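Local coordinates for phosphotriesterase homology protein (Escherichia coli, PDB 1BF6), which hydrolyses phosphorylated glyceryl acetates and aromatic acetates and propionates, and binds two zinc ions per subunit, at residues Leu168-Leu171 with Gln172-Val176. Sequence-based numbering, arbitrary orientation.
Sequences LALL and QAHGV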
loop_
_atom_site.group_PDB
_atom_site.type_symbol
_atom_site.label_atom_id
_atom_site.label_comp_id
_atom_site.label_asym_id
_atom_site.label_seq_id
_atom_site.Cartn_x
_atom_site.Cartn_y
_atom_site.Cartn_z
ATOM N N LEU A 168 7.225 -12.941 -4.624
ATOM C CA LEU A 168 7.656 -13.571 -3.372
ATOM C C LEU A 168 8.856 -14.491 -3.573
ATOM O O LEU A 168 9.773 -14.495 -2.747
ATOM C CB LEU A 168 6.496 -14.331 -2.716
ATOM C CG LEU A 168 5.301 -13.479 -2.245
ATOM C CD1 LEU A 168 4.281 -14.387 -1.564
ATOM C CD2 LEU A 168 5.769 -12.393 -1.292
ATOM N N ALA A 169 8.832 -15.265 -4.660
ATOM C CA ALA A 169 9.922 -16.180 -5.003
ATOM C C ALA A 169 11.215 -15.387 -5.252
ATOM O O ALA A 169 12.296 -15.787 -4.809
ATOM C CB ALA A 169 9.555 -16.995 -6.239
ATOM N N LEU A 170 11.091 -14.255 -5.946
ATOM C CA LEU A 170 12.241 -13.390 -6.230
ATOM C C LEU A 170 12.827 -12.806 -4.932
ATOM O O LEU A 170 14.047 -12.845 -4.696
ATOM C CB LEU A 170 11.833 -12.252 -7.179
ATOM C CG LEU A 170 12.932 -11.299 -7.664
ATOM C CD1 LEU A 170 13.979 -12.083 -8.463
ATOM C CD2 LEU A 170 12.333 -10.208 -8.540
ATOM N N LEU A 171 11.952 -12.285 -4.078
ATOM C CA LEU A 171 12.392 -11.693 -2.825
ATOM C C LEU A 171 13.023 -12.730 -1.889
ATOM O O LEU A 171 14.065 -12.475 -1.295
ATOM C CB LEU A 171 11.239 -10.948 -2.150
ATOM C CG LEU A 171 10.757 -9.693 -2.891
ATOM C CD1 LEU A 171 9.482 -9.163 -2.244
ATOM C CD2 LEU A 171 11.845 -8.618 -2.883
ATOM N N GLN A 172 12.414 -13.907 -1.807
ATOM C CA GLN A 172 12.928 -14.982 -0.967
ATOM C C GLN A 172 14.279 -15.505 -1.476
ATOM O O GLN A 172 15.164 -15.813 -0.686
ATOM C CB GLN A 172 11.916 -16.119 -0.880
ATOM C CG GLN A 172 12.418 -17.312 -0.097
ATOM C CD GLN A 172 11.325 -18.300 0.213
ATOM O OE1 GLN A 172 10.793 -18.959 -0.681
ATOM N NE2 GLN A 172 10.968 -18.399 1.489
ATOM N N ALA A 173 14.436 -15.591 -2.793
ATOM C CA ALA A 173 15.696 -16.046 -3.384
ATOM C C ALA A 173 16.811 -15.063 -3.006
ATOM O O ALA A 173 17.999 -15.418 -2.997
ATOM C CB ALA A 173 15.567 -16.148 -4.907
ATOM N N HIS A 174 16.431 -13.824 -2.705
ATOM C CA HIS A 174 17.402 -12.822 -2.309
ATOM C C HIS A 174 17.498 -12.595 -0.798
ATOM O O HIS A 174 17.911 -11.535 -0.330
ATOM C CB HIS A 174 17.201 -11.526 -3.099
ATOM C CG HIS A 174 17.650 -11.632 -4.523
ATOM N ND1 HIS A 174 16.890 -12.245 -5.497
ATOM C CD2 HIS A 174 18.819 -11.293 -5.118
ATOM C CE1 HIS A 174 17.572 -12.287 -6.627
ATOM N NE2 HIS A 174 18.745 -11.716 -6.423
ATOM N N GLY A 175 17.116 -13.620 -0.037
ATOM C CA GLY A 175 17.220 -13.568 1.414
ATOM C C GLY A 175 16.176 -12.865 2.254
ATOM O O GLY A 175 16.381 -12.697 3.465
ATOM N N VAL A 176 15.062 -12.457 1.647
ATOM C CA VAL A 176 14.015 -11.770 2.399
ATOM C C VAL A 176 13.078 -12.745 3.118
ATOM O O VAL A 176 12.645 -13.734 2.529
ATOM C CB VAL A 176 13.182 -10.834 1.472
ATOM C CG1 VAL A 176 12.071 -10.145 2.260
ATOM C CG2 VAL A 176 14.094 -9.800 0.816
#
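The imidazole of H174 turns back on the last turn of helix 164-173 and gives its ND1 hydrogen to the carbonyl O of L170, 3.0 Å away. The bond is fairly straight (162°), and this O lies at the ring edge, in plane. H174 CG is anti to its own carbonyl carbon (chi1 -73°); with chi2 at 79° the ND1 edge faces L170 O. The backbone N of H174 is shared weakly between L170 O and L171 O. H174 CE1 meets L170 CD1 at 4.0 Å. With an alanine here, the L170 carbonyl would probably keep only the weak bond from this residue, and L170 CD1 would lose its ring neighbour. At the helix end, L171 CB and V176 CB pack at 4.1 Å. L171 and V176 touch V181 of strand 181-183, while I141 of helix 134-150 meets H174. G175 is part of a beta-D-glucose site, as are H147, which V176 touches, and N148, whose ND2 bonds to H174 O. V176 N to L171 O (3.1 Å) and G175 N to Q172 O are the Schellman pair. G175, the C-prime residue, has positive phi, where a CB would jam against H174 O. This Schellman motif closes the helix before strand 181-183 of the TIM barrel.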